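Local coordinates for ABC transporter, substrate binding protein (Agrobacterium tumefaciens, PDB 3C9H) that probably binds a solute in the periplasm and delivers it to an ABC transporter for uptake, and also binds magnesium, at residues K101-L113 against L266-R278. Sequence-based numbering, arbitrary orientation.
Sequences KLSNDGYAQRSDL and LVPEAAANPELGR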
loop_
_atom_site.group_PDB
_atom_site.type_symbol
_atom_site.label_atom_id
_atom_site.label_comp_id
_atom_site.label_asym_id
_atom_site.label_seq_id
_atom_site.Cartn_x
_atom_site.Cartn_y
_atom_site.Cartn_z
ATOM N N LYS A 101 3.570 -12.146 -8.291
ATOM C CA LYS A 101 4.788 -12.758 -8.862
ATOM C C LYS A 101 5.473 -13.801 -7.962
ATOM O O LYS A 101 5.801 -14.882 -8.437
ATOM C CB LYS A 101 5.792 -11.704 -9.323
ATOM C CG LYS A 101 7.021 -12.306 -10.011
ATOM C CD LYS A 101 7.784 -11.253 -10.750
ATOM C CE LYS A 101 8.956 -11.848 -11.585
ATOM N NZ LYS A 101 8.563 -12.995 -12.524
ATOM N N LEU A 102 5.726 -13.496 -6.683
ATOM C CA LEU A 102 6.257 -14.512 -5.773
ATOM C C LEU A 102 5.407 -15.767 -5.814
ATOM O O LEU A 102 5.931 -16.867 -5.919
ATOM C CB LEU A 102 6.320 -14.043 -4.318
ATOM C CG LEU A 102 7.323 -12.986 -3.869
ATOM C CD1 LEU A 102 6.991 -12.576 -2.423
ATOM C CD2 LEU A 102 8.749 -13.470 -3.977
ATOM N N SER A 103 4.091 -15.590 -5.720
ATOM C CA SER A 103 3.156 -16.696 -5.653
ATOM C C SER A 103 3.172 -17.495 -6.964
ATOM O O SER A 103 3.148 -18.744 -6.966
ATOM C CB SER A 103 1.754 -16.155 -5.354
ATOM O OG SER A 103 1.728 -15.463 -4.110
ATOM N N ASN A 104 3.231 -16.779 -8.076
ATOM C CA ASN A 104 3.338 -17.422 -9.392
ATOM C C ASN A 104 4.660 -18.210 -9.598
ATOM O O ASN A 104 4.685 -19.225 -10.296
ATOM C CB ASN A 104 3.174 -16.350 -10.469
ATOM C CG ASN A 104 2.944 -16.929 -11.838
ATOM O OD1 ASN A 104 3.822 -16.837 -12.709
ATOM N ND2 ASN A 104 1.784 -17.541 -12.048
ATOM N N ASP A 105 5.763 -17.747 -9.014
ATOM C CA ASP A 105 7.081 -18.325 -9.277
ATOM C C ASP A 105 7.480 -19.375 -8.258
ATOM O O ASP A 105 8.610 -19.867 -8.286
ATOM C CB ASP A 105 8.160 -17.241 -9.334
ATOM C CG ASP A 105 8.026 -16.335 -10.533
ATOM O OD1 ASP A 105 7.329 -16.716 -11.485
ATOM O OD2 ASP A 105 8.635 -15.241 -10.546
ATOM N N GLY A 106 6.566 -19.731 -7.357
ATOM C CA GLY A 106 6.833 -20.807 -6.417
ATOM C C GLY A 106 7.390 -20.397 -5.063
ATOM O O GLY A 106 7.738 -21.267 -4.270
ATOM N N TYR A 107 7.449 -19.086 -4.794
ATOM C CA TYR A 107 7.989 -18.566 -3.544
ATOM C C TYR A 107 6.970 -18.494 -2.396
ATOM O O TYR A 107 7.344 -18.203 -1.258
ATOM C CB TYR A 107 8.667 -17.191 -3.775
ATOM C CG TYR A 107 9.924 -17.294 -4.609
ATOM C CD1 TYR A 107 11.170 -17.500 -4.016
ATOM C CD2 TYR A 107 9.866 -17.220 -5.996
ATOM C CE1 TYR A 107 12.326 -17.633 -4.787
ATOM C CE2 TYR A 107 11.024 -17.334 -6.785
ATOM C CZ TYR A 107 12.246 -17.549 -6.175
ATOM O OH TYR A 107 13.373 -17.662 -6.949
ATOM N N ALA A 108 5.701 -18.773 -2.690
ATOM C CA ALA A 108 4.665 -18.876 -1.683
ATOM C C ALA A 108 4.238 -20.339 -1.525
ATOM O O ALA A 108 4.629 -21.218 -2.315
ATOM C CB ALA A 108 3.476 -17.994 -2.052
ATOM N N GLN A 109 3.449 -20.602 -0.488
ATOM C CA GLN A 109 2.792 -21.890 -0.328
ATOM C C GLN A 109 1.311 -21.655 0.004
ATOM O O GLN A 109 0.944 -20.617 0.550
ATOM C CB GLN A 109 3.486 -22.749 0.737
ATOM C CG GLN A 109 3.563 -22.134 2.127
ATOM C CD GLN A 109 4.190 -23.085 3.129
ATOM O OE1 GLN A 109 3.579 -24.070 3.506
ATOM N NE2 GLN A 109 5.415 -22.796 3.554
ATOM N N ARG A 110 0.483 -22.631 -0.360
ATOM C CA ARG A 110 -0.953 -22.550 -0.216
ATOM C C ARG A 110 -1.325 -22.509 1.254
ATOM O O ARG A 110 -0.712 -23.192 2.102
ATOM C CB ARG A 110 -1.613 -23.755 -0.921
ATOM C CG ARG A 110 -3.111 -23.741 -0.975
ATOM C CD ARG A 110 -3.657 -24.986 -1.743
ATOM N NE ARG A 110 -5.103 -24.917 -1.990
ATOM C CZ ARG A 110 -5.662 -24.532 -3.135
ATOM N NH1 ARG A 110 -4.925 -24.152 -4.182
ATOM N NH2 ARG A 110 -6.980 -24.522 -3.234
ATOM N N SER A 111 -2.346 -21.718 1.548
ATOM C CA SER A 111 -2.874 -21.602 2.889
ATOM C C SER A 111 -4.366 -21.864 2.864
ATOM O O SER A 111 -5.148 -20.963 2.555
ATOM C CB SER A 111 -2.620 -20.202 3.442
ATOM O OG SER A 111 -1.256 -19.975 3.620
ATOM N N ASP A 112 -4.751 -23.101 3.197
ATOM C CA ASP A 112 -6.152 -23.514 3.208
ATOM C C ASP A 112 -6.704 -23.262 4.577
ATOM O O ASP A 112 -6.482 -24.064 5.501
ATOM C CB ASP A 112 -6.298 -24.998 2.871
ATOM C CG ASP A 112 -5.954 -25.297 1.440
ATOM O OD1 ASP A 112 -6.198 -24.427 0.590
ATOM O OD2 ASP A 112 -5.450 -26.407 1.168
ATOM N N LEU A 113 -7.440 -22.168 4.714
ATOM C CA LEU A 113 -7.854 -21.688 6.029
ATOM C C LEU A 113 -9.368 -21.620 6.170
ATOM O O LEU A 113 -10.111 -21.837 5.214
ATOM C CB LEU A 113 -7.249 -20.305 6.309
ATOM C CG LEU A 113 -5.716 -20.241 6.343
ATOM C CD1 LEU A 113 -5.143 -18.797 6.247
ATOM C CD2 LEU A 113 -5.234 -20.952 7.579
ATOM N N LEU A 266 0.666 -13.479 2.198
ATOM C CA LEU A 266 0.998 -14.871 1.807
ATOM C C LEU A 266 2.045 -15.432 2.772
ATOM O O LEU A 266 2.717 -14.675 3.448
ATOM C CB LEU A 266 1.499 -14.931 0.363
ATOM C CG LEU A 266 2.790 -14.179 -0.000
ATOM C CD1 LEU A 266 4.022 -14.997 0.408
ATOM C CD2 LEU A 266 2.849 -13.808 -1.534
ATOM N N VAL A 267 2.125 -16.763 2.838
ATOM C CA VAL A 267 3.106 -17.488 3.615
ATOM C C VAL A 267 4.139 -17.998 2.633
ATOM O O VAL A 267 3.790 -18.748 1.722
ATOM C CB VAL A 267 2.469 -18.703 4.335
ATOM C CG1 VAL A 267 3.552 -19.580 4.981
ATOM C CG2 VAL A 267 1.427 -18.225 5.349
ATOM N N PRO A 268 5.391 -17.548 2.778
ATOM C CA PRO A 268 6.470 -18.017 1.938
ATOM C C PRO A 268 6.689 -19.551 2.018
ATOM O O PRO A 268 6.539 -20.170 3.069
ATOM C CB PRO A 268 7.695 -17.245 2.474
ATOM C CG PRO A 268 7.097 -15.972 3.077
ATOM C CD PRO A 268 5.849 -16.515 3.730
ATOM N N GLU A 269 7.021 -20.140 0.879
ATOM C CA GLU A 269 7.413 -21.538 0.781
ATOM C C GLU A 269 8.526 -21.915 1.773
ATOM O O GLU A 269 8.494 -23.012 2.353
ATOM C CB GLU A 269 7.874 -21.816 -0.648
ATOM C CG GLU A 269 8.122 -23.268 -0.949
ATOM C CD GLU A 269 9.539 -23.713 -0.656
ATOM O OE1 GLU A 269 10.420 -22.842 -0.433
ATOM O OE2 GLU A 269 9.788 -24.948 -0.673
ATOM N N ALA A 270 9.484 -21.002 1.979
ATOM C CA ALA A 270 10.664 -21.248 2.835
ATOM C C ALA A 270 10.519 -20.714 4.262
ATOM O O ALA A 270 11.508 -20.552 4.991
ATOM C CB ALA A 270 11.882 -20.658 2.201
ATOM N N ALA A 271 9.290 -20.448 4.668
ATOM C CA ALA A 271 8.986 -20.077 6.043
ATOM C C ALA A 271 9.607 -21.081 7.001
ATOM O O ALA A 271 9.528 -22.287 6.765
ATOM C CB ALA A 271 7.480 -20.036 6.249
ATOM N N ALA A 272 10.216 -20.575 8.078
ATOM C CA ALA A 272 10.713 -21.443 9.125
ATOM C C ALA A 272 9.540 -21.981 9.935
ATOM O O ALA A 272 9.562 -23.109 10.413
ATOM C CB ALA A 272 11.696 -20.690 10.007
ATOM N N ASN A 273 8.505 -21.160 10.084
ATOM C CA ASN A 273 7.327 -21.531 10.845
ATOM C C ASN A 273 6.049 -21.212 10.076
ATOM O O ASN A 273 5.322 -20.301 10.434
ATOM C CB ASN A 273 7.367 -20.817 12.200
ATOM C CG ASN A 273 8.268 -21.530 13.196
ATOM O OD1 ASN A 273 7.850 -22.522 13.811
ATOM N ND2 ASN A 273 9.494 -21.051 13.352
ATOM N N PRO A 274 5.763 -21.991 9.024
ATOM C CA PRO A 274 4.607 -21.692 8.197
ATOM C C PRO A 274 3.301 -21.752 8.976
ATOM O O PRO A 274 2.356 -21.034 8.659
ATOM C CB PRO A 274 4.664 -22.762 7.093
ATOM C CG PRO A 274 5.518 -23.857 7.621
ATOM C CD PRO A 274 6.496 -23.188 8.554
ATOM N N GLU A 275 3.265 -22.571 10.015
ATOM C CA GLU A 275 2.076 -22.708 10.828
ATOM C C GLU A 275 1.763 -21.400 11.548
ATOM O O GLU A 275 0.609 -20.998 11.605
ATOM C CB GLU A 275 2.208 -23.853 11.823
ATOM C CG GLU A 275 2.384 -25.230 11.176
ATOM C CD GLU A 275 3.837 -25.607 10.931
ATOM O OE1 GLU A 275 4.740 -24.738 11.047
ATOM O OE2 GLU A 275 4.079 -26.788 10.608
ATOM N N LEU A 276 2.787 -20.733 12.072
ATOM C CA LEU A 276 2.590 -19.449 12.742
ATOM C C LEU A 276 2.186 -18.365 11.729
ATOM O O LEU A 276 1.306 -17.532 11.993
ATOM C CB LEU A 276 3.841 -19.036 13.503
ATOM C CG LEU A 276 4.175 -19.844 14.754
ATOM C CD1 LEU A 276 5.324 -19.166 15.454
ATOM C CD2 LEU A 276 2.961 -20.012 15.677
ATOM N N GLY A 277 2.818 -18.415 10.557
ATOM C CA GLY A 277 2.464 -17.565 9.440
ATOM C C GLY A 277 1.005 -17.674 9.057
ATOM O O GLY A 277 0.331 -16.644 8.881
ATOM N N ARG A 278 0.502 -18.901 8.909
ATOM C CA ARG A 278 -0.902 -19.123 8.607
ATOM C C ARG A 278 -1.815 -18.650 9.731
ATOM O O ARG A 278 -2.942 -18.172 9.473
ATOM C CB ARG A 278 -1.192 -20.590 8.338
ATOM C CG ARG A 278 -0.846 -20.996 6.977
ATOM C CD ARG A 278 -1.229 -22.390 6.693
ATOM N NE ARG A 278 -0.248 -22.900 5.772
ATOM C CZ ARG A 278 0.767 -23.691 6.089
ATOM N NH1 ARG A 278 0.913 -24.213 7.279
ATOM N NH2 ARG A 278 1.586 -24.030 5.145
HETATM O O HOH W 1 9.831 -18.693 -0.004
HETATM O O HOH W 2 -0.061 -18.362 1.565
HETATM O O HOH W 3 7.872 -23.638 5.060
#
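Q109 lays its side chain over the turn P268-A271, with Q109 CG 3.8 Å from V267 CG1 and its amide beside P274 CB. With chi1 at 58°, Q109 CG leaves flanked by both its own backbone N and C, and a straight chi2 carries the amide on to the turn. There Q109 NE2 donates to P268 O at 2.9 Å, close to the plane of the amide. A271 N reaches the same oxygen from the opposite face, closing the type I turn. Water 3 accepts from Q109 NE2 and donates to E269 O and A271 O, so the amide is tied to the turn by two routes. Q109 OE1 lies at the edge of the R278 guanidinium, whose plane is turned 68° from the amide. The R278 methylene CG packs on S111 OG at 3.5 Å, and L113 rests against R278 CB.

Two backbone bonds join the two segments: Q109 N to V267 O and E269 N to Y107 O, each 2.9 Å. Water 2 links Q109 O, S111 OG and V267 N. Toward helix 96-104, L266 CD1 meets A108 CB at 3.9 Å, while L266 CD2 touches S103 OG, which bonds to Q99 O.

The short, weakly bonded strand 108-109 thus runs antiparallel to the end of strand 258-268, between helices 96-104 and 274-285, in one lobe of a two-lobed periplasmic-binding-protein fold.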